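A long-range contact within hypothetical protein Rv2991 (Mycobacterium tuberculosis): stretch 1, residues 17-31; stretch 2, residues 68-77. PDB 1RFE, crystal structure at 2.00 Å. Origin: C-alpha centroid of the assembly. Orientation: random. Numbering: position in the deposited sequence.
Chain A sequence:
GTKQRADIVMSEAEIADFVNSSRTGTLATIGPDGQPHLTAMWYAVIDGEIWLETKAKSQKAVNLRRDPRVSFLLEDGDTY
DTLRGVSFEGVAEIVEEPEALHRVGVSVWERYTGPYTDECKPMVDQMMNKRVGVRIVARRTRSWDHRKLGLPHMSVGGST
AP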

# COMPACT_ATOMS: atom_id res chain seq x y z
N ASP A 17 8.85 8.62 -1.52
CA ASP A 17 9.01 8.95 -0.11
C ASP A 17 7.77 8.69 0.69
O ASP A 17 7.85 8.17 1.79
CB ASP A 17 9.44 10.44 0.10
CG ASP A 17 10.86 10.73 -0.42
OD1 ASP A 17 11.52 9.79 -0.95
OD2 ASP A 17 11.42 11.88 -0.34
N PHE A 18 6.61 9.00 0.12
CA PHE A 18 5.34 8.84 0.81
C PHE A 18 5.00 7.33 1.00
O PHE A 18 4.56 6.92 2.07
CB PHE A 18 4.20 9.60 0.06
CG PHE A 18 2.89 9.59 0.78
CD1 PHE A 18 2.73 10.31 1.96
CD2 PHE A 18 1.79 8.87 0.25
CE1 PHE A 18 1.49 10.32 2.63
CE2 PHE A 18 0.59 8.85 0.91
CZ PHE A 18 0.42 9.59 2.12
N VAL A 19 5.24 6.53 -0.02
CA VAL A 19 5.04 5.06 0.07
C VAL A 19 5.98 4.45 1.13
O VAL A 19 5.57 3.58 1.89
CB VAL A 19 5.25 4.39 -1.28
CG1 VAL A 19 5.46 2.89 -1.14
CG2 VAL A 19 4.05 4.64 -2.26
N ASN A 20 7.25 4.88 1.17
CA ASN A 20 8.20 4.43 2.18
C ASN A 20 7.87 4.92 3.57
O ASN A 20 8.07 4.18 4.54
CB ASN A 20 9.64 4.84 1.82
CG ASN A 20 10.24 3.93 0.79
OD1 ASN A 20 10.78 4.38 -0.26
ND2 ASN A 20 10.18 2.64 1.06
N SER A 21 7.33 6.13 3.68
CA SER A 21 6.99 6.70 4.97
C SER A 21 5.70 6.24 5.60
O SER A 21 5.62 6.14 6.82
CB SER A 21 6.94 8.21 4.87
OG SER A 21 8.21 8.58 4.47
N SER A 22 4.69 5.96 4.79
CA SER A 22 3.39 5.50 5.30
C SER A 22 3.46 4.09 5.88
O SER A 22 4.40 3.30 5.59
CB SER A 22 2.35 5.61 4.19
OG SER A 22 2.29 6.93 3.67
N ARG A 23 2.46 3.77 6.71
CA ARG A 23 2.34 2.48 7.38
C ARG A 23 1.19 1.60 6.90
O ARG A 23 1.28 0.34 6.87
CB ARG A 23 2.15 2.73 8.87
CG ARG A 23 3.47 3.14 9.51
CD ARG A 23 3.44 3.48 10.98
NE ARG A 23 3.08 2.35 11.82
CZ ARG A 23 3.93 1.52 12.39
NH1 ARG A 23 5.27 1.65 12.31
NH2 ARG A 23 3.43 0.59 13.16
N THR A 24 0.08 2.27 6.60
CA THR A 24 -1.18 1.61 6.27
C THR A 24 -1.82 2.19 5.04
O THR A 24 -1.99 3.38 4.95
CB THR A 24 -2.22 1.75 7.42
OG1 THR A 24 -1.63 1.31 8.64
CG2 THR A 24 -3.42 0.76 7.21
N GLY A 25 -2.21 1.33 4.11
CA GLY A 25 -3.10 1.70 3.05
C GLY A 25 -4.34 0.82 3.04
O GLY A 25 -4.46 -0.09 3.81
N THR A 26 -5.25 1.14 2.13
CA THR A 26 -6.44 0.37 1.84
C THR A 26 -6.35 -0.32 0.49
O THR A 26 -6.18 0.33 -0.54
CB THR A 26 -7.66 1.32 1.83
OG1 THR A 26 -7.79 1.96 3.11
CG2 THR A 26 -8.96 0.54 1.67
N LEU A 27 -6.48 -1.65 0.51
CA LEU A 27 -6.49 -2.46 -0.67
C LEU A 27 -7.93 -2.75 -1.01
O LEU A 27 -8.73 -2.99 -0.13
CB LEU A 27 -5.75 -3.77 -0.40
CG LEU A 27 -5.78 -4.83 -1.52
CD1 LEU A 27 -4.87 -4.44 -2.65
CD2 LEU A 27 -5.43 -6.15 -0.95
N ALA A 28 -8.27 -2.66 -2.30
CA ALA A 28 -9.53 -3.18 -2.81
C ALA A 28 -9.23 -4.29 -3.81
O ALA A 28 -8.54 -4.06 -4.79
CB ALA A 28 -10.33 -2.09 -3.52
N THR A 29 -9.83 -5.45 -3.61
CA THR A 29 -9.92 -6.48 -4.66
C THR A 29 -11.38 -6.64 -5.08
O THR A 29 -12.32 -6.05 -4.50
CB THR A 29 -9.36 -7.86 -4.15
OG1 THR A 29 -10.08 -8.29 -2.99
CG2 THR A 29 -7.95 -7.77 -3.64
N ILE A 30 -11.61 -7.45 -6.09
CA ILE A 30 -12.92 -7.55 -6.65
C ILE A 30 -13.54 -8.87 -6.19
O ILE A 30 -12.99 -9.90 -6.45
CB ILE A 30 -12.85 -7.50 -8.18
CG1 ILE A 30 -12.27 -6.18 -8.59
CG2 ILE A 30 -14.29 -7.72 -8.82
CD1 ILE A 30 -12.14 -6.00 -10.06
N GLY A 31 -14.64 -8.80 -5.44
CA GLY A 31 -15.30 -10.00 -5.00
C GLY A 31 -15.88 -10.77 -6.16
O GLY A 31 -16.00 -10.25 -7.25
N PRO A 68 -7.19 -10.26 -11.40
CA PRO A 68 -5.97 -9.65 -10.86
C PRO A 68 -6.08 -8.16 -10.57
O PRO A 68 -5.12 -7.61 -10.08
CB PRO A 68 -4.94 -9.83 -12.00
CG PRO A 68 -5.60 -10.72 -12.98
CD PRO A 68 -7.05 -10.52 -12.84
N ARG A 69 -7.19 -7.53 -10.93
CA ARG A 69 -7.34 -6.09 -10.81
C ARG A 69 -7.43 -5.68 -9.33
O ARG A 69 -8.13 -6.30 -8.53
CB ARG A 69 -8.57 -5.62 -11.61
CG ARG A 69 -8.33 -5.63 -13.17
CD ARG A 69 -9.52 -5.20 -13.96
NE ARG A 69 -10.70 -6.00 -13.58
CZ ARG A 69 -11.96 -5.65 -13.81
NH1 ARG A 69 -12.25 -4.53 -14.42
NH2 ARG A 69 -12.93 -6.45 -13.42
N VAL A 70 -6.62 -4.68 -8.98
CA VAL A 70 -6.52 -4.16 -7.63
C VAL A 70 -6.49 -2.65 -7.62
O VAL A 70 -6.08 -2.00 -8.62
CB VAL A 70 -5.22 -4.55 -6.88
CG1 VAL A 70 -5.37 -5.80 -6.24
CG2 VAL A 70 -3.95 -4.52 -7.78
N SER A 71 -6.93 -2.09 -6.50
CA SER A 71 -6.67 -0.68 -6.19
C SER A 71 -6.06 -0.58 -4.82
O SER A 71 -6.35 -1.40 -3.91
CB SER A 71 -7.96 0.13 -6.21
OG SER A 71 -8.57 0.01 -7.47
N PHE A 72 -5.20 0.43 -4.64
CA PHE A 72 -4.56 0.60 -3.32
C PHE A 72 -4.43 2.07 -3.07
O PHE A 72 -3.96 2.80 -3.93
CB PHE A 72 -3.21 -0.13 -3.31
CG PHE A 72 -2.60 -0.30 -1.95
CD1 PHE A 72 -3.01 -1.31 -1.11
CD2 PHE A 72 -1.59 0.56 -1.51
CE1 PHE A 72 -2.43 -1.45 0.14
CE2 PHE A 72 -1.00 0.41 -0.28
CZ PHE A 72 -1.43 -0.61 0.55
N LEU A 73 -4.82 2.51 -1.86
CA LEU A 73 -4.87 3.92 -1.51
C LEU A 73 -4.12 4.21 -0.20
O LEU A 73 -4.34 3.56 0.81
CB LEU A 73 -6.34 4.39 -1.39
CG LEU A 73 -6.59 5.92 -1.15
CD1 LEU A 73 -7.93 6.42 -1.69
CD2 LEU A 73 -6.57 6.29 0.34
N LEU A 74 -3.25 5.20 -0.26
CA LEU A 74 -2.55 5.75 0.88
C LEU A 74 -2.94 7.20 1.06
O LEU A 74 -2.97 7.95 0.10
CB LEU A 74 -1.03 5.70 0.65
CG LEU A 74 -0.35 4.33 0.62
CD1 LEU A 74 1.04 4.40 0.03
CD2 LEU A 74 -0.33 3.76 2.06
N GLU A 75 -3.16 7.62 2.30
CA GLU A 75 -3.60 8.95 2.57
C GLU A 75 -3.19 9.37 3.96
O GLU A 75 -3.20 8.55 4.90
CB GLU A 75 -5.14 9.03 2.37
CG GLU A 75 -6.02 9.62 3.45
CD GLU A 75 -6.12 8.83 4.74
OE1 GLU A 75 -6.31 7.59 4.70
OE2 GLU A 75 -6.02 9.47 5.80
N ASP A 76 -2.83 10.65 4.12
CA ASP A 76 -2.77 11.19 5.45
C ASP A 76 -3.10 12.68 5.48
O ASP A 76 -3.57 13.23 4.50
CB ASP A 76 -1.44 10.85 6.10
CG ASP A 76 -0.29 11.69 5.61
OD1 ASP A 76 -0.43 12.45 4.63
OD2 ASP A 76 0.83 11.61 6.13
N GLY A 77 -2.91 13.31 6.63
CA GLY A 77 -3.26 14.72 6.77
C GLY A 77 -4.59 14.88 7.50
O GLY A 77 -5.56 14.20 7.17
O HOH W 1 -3.30 5.41 4.35
O HOH W 2 -6.43 4.49 3.02
O HOH W 3 -9.50 -8.29 -7.53

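Two antiparallel strands, one running through Thr 26 to Ile 30 and the other 69-76, form the flat part of this contact, and the helix that ends at Ser 21 lies almost at right angles to the second strand. Backbone hydrogen bonds fix the register: Thr 26 N to Leu 73 O and Leu 73 N to Thr 26 O, both 2.9 Å, then Ala 28 N to Ser 71 O at 2.8 Å and Ser 71 N to Ala 28 O at 3.1 Å.

The main bump is Leu 74. Its CB points sideways, but the end of the side chain bends nearer to the first stretch and fills a hollow made by helix, turn and strand. Phe 18 CE2 meets Leu 74 CB at 3.6 Å, Val 19 CG2 lies 3.8 Å from Leu 74 CD1, and Leu 74 CD2 sits 3.9 Å from Ser 22 CB and 3.6 Å from Gly 25 CA. A branched aliphatic chain suits such a pocket, since its two methyls reach different walls. Ser 22, small and just past the helix, turns its hydroxyl back: Ser 22 OG donates to Phe 18 O at 2.8 Å.

Gly 25 leaves room on the strand side of the hollow. Phe 72 CZ comes within 3.8 Å of Gly 25 CA, and an ideal CB on Gly 25 would clash with Phe 72 CZ and Leu 74 CD2, so these neighbours use the space of the absent side chain. The Phe 72 ring also packs against Leu 27, with Leu 27 CB 3.8 Å from Phe 72 CD1, while Leu 27 CD1 reaches Val 70 CG1 at 3.9 Å.

Ala 28 and Ser 71 pair on the other face, their side chains small, with Ala 28 CB and Ser 71 CB 4.2 Å apart. Ile 30 CD1 packs over one face of the Arg 69 guanidinium, 3.5 Å from Arg 69 NH2. Where direct pairing stops, water 3 accepts from Ile 30 N (2.7 Å) and donates to Arg 69 O (2.6 Å).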